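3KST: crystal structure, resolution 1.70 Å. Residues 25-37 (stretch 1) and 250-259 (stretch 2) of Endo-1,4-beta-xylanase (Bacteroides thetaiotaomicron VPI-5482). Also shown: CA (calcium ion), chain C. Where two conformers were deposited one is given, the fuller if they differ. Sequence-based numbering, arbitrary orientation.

Stretch 1 (25-37) ADPYVMFYNNKYY
Stretch 2 250-259: GHGAPFQCKD

Two nearly parallel strands, more than 200 residues apart in sequence, are joined here by waters, a calcium site and a run of apolar and aromatic side chains, with a direct hydrogen bond near the far end of the contact, from a loop backbone to a tyrosine hydroxyl. The strand through residues 27-32 and strand 250-256 run at 11° in the same direction, their axes approaching to 5.4 Å, and the contact buries 702 Å² summed over both sides. The CA register pairs Asp-26 with His-251 (4.8 Å), Pro-27 with Gly-252 (5.5 Å) and Tyr-28 with Ala-253 (5.4 Å), then loosens to 6.6 Å for Val-29 and Phe-255 and 7.1 Å for Phe-31 and Gln-256.

The first stretch turns a corner at Asp-26 (phi/psi 46/45), and its partner His-251 also has positive phi (41/75). Asp-26 (chi1 m) lays its CB 3.5 Å from the His-251 ring centroid, 6° off the normal, a CH-pi contact over the face. Its OD1 lies 3.2 Å from His-251 ND1, but the angle is too poor for a hydrogen bond. The backbone adds a CA-H...O contact from Asp-26 CA to His-251 O (3.4 Å). Pro-27 has no amide hydrogen to offer that oxygen; its CD packs 3.2 Å from His-251 O instead.

His-251 (chi1 t, chi2 138°) directs NE2 to the calcium ion at 2.6 Å. Five waters and one atom from elsewhere in the structure complete the ligands. Water 1, 2.5 Å from the ion, donates to Asp-26 O (2.8 Å); water 2, also 2.5 Å from it, donates to both Pro-27 O (2.7 Å) and Gly-252 O (2.9 Å), so one metal ligand bridges the two backbones. Farther along, water 3 accepts from Val-29 N (3.0 Å) and donates to Pro-254 O (3.2 Å), filling the gap between strands too far apart there to pair directly.

In the middle, small and branched side chains pack against aromatic rings. Ala-253 CB points toward stretch 1 and meets Tyr-28 CD1 at 3.6 Å. Val-29 (chi1 161°, t) places CG1 over the face of Phe-255 (chi1 p, chi2 -85°), 3.6 Å from the ring centroid and 15° off the normal.

Tyr-36 joins from the neighbouring strand of a hairpin: Met-30 and Tyr-37 exchange backbone hydrogen bonds (Met-30 N to Tyr-37 O 2.9 Å, Tyr-37 N to Met-30 O 2.8 Å) across a turn in which Asn-33 and Asn-34 have positive phi. With chi1 m and chi2 -76°, Tyr-36 sets CE1 4.2 Å from Phe-255 CE2 and reaches the far end of stretch 2. There Lys-258 N donates a hydrogen bond to Tyr-36 OH (2.9 Å, 162°), while Cys-257 CB sits 3.3 Å from Tyr-36 OH. Gln-256 O, buried nearby, has no polar partner in the model.

Phe-31 (chi1 t, chi2 59°) and the first methylenes of Lys-258, CB and CG (chi1 m, chi2 t), close this end, with Phe-31 CZ 3.7 Å from Lys-258 CG.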

# COMPACT_ATOMS: atom_id res chain seq x y z
N ALA A 25 4.58 6.64 6.09
CA ALA A 25 3.21 6.74 5.63
C ALA A 25 3.03 5.66 4.54
O ALA A 25 4.00 5.02 4.10
CB ALA A 25 2.91 8.13 5.07
N ASP A 26 1.79 5.48 4.11
CA ASP A 26 1.42 4.56 3.02
C ASP A 26 2.09 3.17 3.15
O ASP A 26 2.66 2.66 2.15
CB ASP A 26 1.82 5.24 1.70
CG ASP A 26 1.30 6.68 1.57
OD1 ASP A 26 0.16 7.00 2.04
OD2 ASP A 26 2.00 7.50 0.94
N PRO A 27 2.09 2.59 4.38
CA PRO A 27 2.83 1.38 4.62
C PRO A 27 2.42 0.11 3.87
O PRO A 27 1.25 -0.09 3.52
CB PRO A 27 2.67 1.18 6.15
CG PRO A 27 1.31 1.69 6.39
CD PRO A 27 1.36 2.97 5.61
N TYR A 28 3.45 -0.70 3.60
CA TYR A 28 3.30 -2.04 3.05
C TYR A 28 4.24 -3.01 3.78
O TYR A 28 5.41 -2.70 3.93
CB TYR A 28 3.65 -2.06 1.55
CG TYR A 28 3.36 -3.39 0.94
CD1 TYR A 28 2.10 -3.68 0.41
CD2 TYR A 28 4.33 -4.42 0.95
CE1 TYR A 28 1.81 -4.97 -0.13
CE2 TYR A 28 4.06 -5.70 0.40
CZ TYR A 28 2.82 -5.97 -0.12
OH TYR A 28 2.56 -7.21 -0.63
N VAL A 29 3.74 -4.20 4.12
CA VAL A 29 4.50 -5.28 4.75
C VAL A 29 4.55 -6.54 3.87
O VAL A 29 3.51 -7.06 3.43
CB VAL A 29 3.94 -5.60 6.18
CG1 VAL A 29 4.37 -6.98 6.70
CG2 VAL A 29 4.37 -4.49 7.15
N MSE A 30 5.77 -7.03 3.63
CA MSE A 30 6.01 -8.31 2.98
C MSE A 30 6.50 -9.27 4.06
O MSE A 30 7.45 -8.94 4.80
CB MSE A 30 7.09 -8.23 1.89
CG MSE A 30 7.43 -9.62 1.30
SE MSE A 30 8.75 -9.51 -0.05
CE MSE A 30 10.23 -8.85 0.98
N PHE A 31 5.88 -10.45 4.13
CA PHE A 31 6.33 -11.52 5.01
C PHE A 31 7.13 -12.47 4.10
O PHE A 31 6.56 -13.10 3.20
CB PHE A 31 5.16 -12.24 5.67
CG PHE A 31 5.58 -13.34 6.61
CD1 PHE A 31 6.40 -13.05 7.70
CD2 PHE A 31 5.17 -14.66 6.40
CE1 PHE A 31 6.81 -14.06 8.58
CE2 PHE A 31 5.56 -15.68 7.28
CZ PHE A 31 6.37 -15.38 8.38
N TYR A 32 8.45 -12.48 4.30
CA TYR A 32 9.38 -13.30 3.51
C TYR A 32 10.36 -13.99 4.44
O TYR A 32 10.89 -13.35 5.34
CB TYR A 32 10.16 -12.43 2.51
CG TYR A 32 10.97 -13.29 1.57
CD1 TYR A 32 10.35 -13.91 0.49
CD2 TYR A 32 12.33 -13.53 1.78
CE1 TYR A 32 11.07 -14.74 -0.39
CE2 TYR A 32 13.07 -14.36 0.91
CZ TYR A 32 12.43 -14.97 -0.17
OH TYR A 32 13.11 -15.77 -1.05
N ASN A 33 10.59 -15.28 4.20
CA ASN A 33 11.51 -16.13 4.98
C ASN A 33 11.48 -15.88 6.51
O ASN A 33 12.49 -15.51 7.14
CB ASN A 33 12.94 -16.02 4.43
CG ASN A 33 13.83 -17.17 4.89
OD1 ASN A 33 14.69 -16.98 5.74
ND2 ASN A 33 13.57 -18.36 4.38
N ASN A 34 10.29 -16.06 7.08
CA ASN A 34 10.04 -15.89 8.51
C ASN A 34 10.42 -14.50 9.06
O ASN A 34 10.85 -14.37 10.20
CB ASN A 34 10.81 -16.99 9.28
N LYS A 35 10.25 -13.46 8.25
CA LYS A 35 10.67 -12.10 8.65
C LYS A 35 9.76 -11.07 8.00
O LYS A 35 9.47 -11.20 6.80
CB LYS A 35 12.14 -11.90 8.19
CG LYS A 35 12.99 -10.90 8.97
CD LYS A 35 13.23 -11.37 10.41
CE LYS A 35 14.67 -11.08 10.94
NZ LYS A 35 14.97 -9.67 11.14
N TYR A 36 9.30 -10.10 8.78
CA TYR A 36 8.45 -9.00 8.27
C TYR A 36 9.31 -7.89 7.73
O TYR A 36 10.30 -7.54 8.36
CB TYR A 36 7.54 -8.46 9.36
CG TYR A 36 6.65 -9.53 9.93
CD1 TYR A 36 5.53 -9.99 9.23
CD2 TYR A 36 6.91 -10.11 11.18
CE1 TYR A 36 4.69 -10.97 9.76
CE2 TYR A 36 6.08 -11.12 11.71
CZ TYR A 36 4.98 -11.55 10.98
OH TYR A 36 4.16 -12.51 11.51
N TYR A 37 8.94 -7.33 6.58
CA TYR A 37 9.67 -6.23 5.94
C TYR A 37 8.69 -5.12 5.62
O TYR A 37 7.72 -5.37 4.89
CB TYR A 37 10.38 -6.68 4.67
CG TYR A 37 11.41 -7.75 4.90
CD1 TYR A 37 12.72 -7.42 5.22
CD2 TYR A 37 11.08 -9.09 4.80
CE1 TYR A 37 13.70 -8.40 5.44
CE2 TYR A 37 12.04 -10.09 5.02
CZ TYR A 37 13.35 -9.74 5.34
OH TYR A 37 14.30 -10.72 5.55
N GLY A 250 -5.27 5.59 7.22
CA GLY A 250 -5.41 5.06 5.86
C GLY A 250 -4.15 4.65 5.16
O GLY A 250 -3.08 4.52 5.79
N HIS A 251 -4.31 4.42 3.84
CA HIS A 251 -3.30 3.89 2.91
C HIS A 251 -2.53 2.78 3.55
O HIS A 251 -1.37 2.93 3.94
CB HIS A 251 -2.36 4.93 2.30
CG HIS A 251 -1.63 4.42 1.09
ND1 HIS A 251 -1.45 5.18 -0.03
CD2 HIS A 251 -1.13 3.19 0.79
CE1 HIS A 251 -0.81 4.47 -0.95
NE2 HIS A 251 -0.62 3.25 -0.48
N GLY A 252 -3.19 1.64 3.64
CA GLY A 252 -2.61 0.48 4.29
C GLY A 252 -2.44 -0.71 3.39
O GLY A 252 -2.59 -0.62 2.17
N ALA A 253 -2.18 -1.85 4.01
CA ALA A 253 -1.98 -3.10 3.28
C ALA A 253 -2.29 -4.30 4.18
O ALA A 253 -1.91 -4.27 5.39
CB ALA A 253 -0.56 -3.18 2.77
N PRO A 254 -2.99 -5.33 3.63
CA PRO A 254 -3.22 -6.55 4.40
C PRO A 254 -2.02 -7.49 4.27
O PRO A 254 -1.37 -7.52 3.22
CB PRO A 254 -4.47 -7.17 3.76
CG PRO A 254 -4.79 -6.35 2.55
CD PRO A 254 -3.71 -5.37 2.34
N PHE A 255 -1.74 -8.29 5.30
CA PHE A 255 -0.66 -9.30 5.22
C PHE A 255 -0.86 -10.44 6.20
O PHE A 255 -1.50 -10.25 7.25
CB PHE A 255 0.72 -8.66 5.44
CG PHE A 255 0.88 -8.02 6.81
CD1 PHE A 255 0.44 -6.72 7.04
CD2 PHE A 255 1.48 -8.73 7.86
CE1 PHE A 255 0.58 -6.12 8.33
CE2 PHE A 255 1.62 -8.15 9.15
CZ PHE A 255 1.18 -6.84 9.37
N GLN A 256 -0.35 -11.63 5.84
CA GLN A 256 -0.46 -12.83 6.68
C GLN A 256 0.71 -12.86 7.64
O GLN A 256 1.81 -12.32 7.34
CB GLN A 256 -0.62 -14.13 5.85
CG GLN A 256 0.44 -14.47 4.79
CD GLN A 256 1.57 -15.36 5.27
OE1 GLN A 256 1.67 -15.72 6.46
NE2 GLN A 256 2.42 -15.77 4.33
N CYS A 257 0.49 -13.47 8.80
CA CYS A 257 1.51 -13.58 9.84
C CYS A 257 2.02 -15.00 10.00
O CYS A 257 1.47 -15.93 9.41
CB CYS A 257 0.93 -13.03 11.13
SG CYS A 257 0.47 -11.33 10.92
N LYS A 258 3.06 -15.13 10.80
CA LYS A 258 3.75 -16.41 11.10
C LYS A 258 2.75 -17.51 11.48
O LYS A 258 2.88 -18.65 11.01
CB LYS A 258 4.74 -16.23 12.25
CG LYS A 258 5.89 -15.24 12.00
CD LYS A 258 6.56 -14.73 13.28
CE LYS A 258 7.93 -15.27 13.50
NZ LYS A 258 8.83 -14.64 12.51
N ASP A 259 1.76 -17.15 12.29
CA ASP A 259 0.71 -18.07 12.79
C ASP A 259 -0.49 -18.34 11.86
O ASP A 259 -1.37 -19.12 12.21
CB ASP A 259 0.19 -17.62 14.18
CG ASP A 259 -0.71 -16.36 14.15
OD1 ASP A 259 -0.88 -15.73 13.08
OD2 ASP A 259 -1.24 -15.99 15.22
CA CA C . -0.02 0.81 -1.22
O HOH W 1 2.26 1.59 -0.39
O HOH W 2 0.03 0.02 1.11
O HOH W 3 1.26 -5.69 3.44
O HOH W 4 -2.40 0.20 -0.38
O HOH W 5 1.22 1.64 -3.22
O HOH W 6 -1.71 1.22 -3.11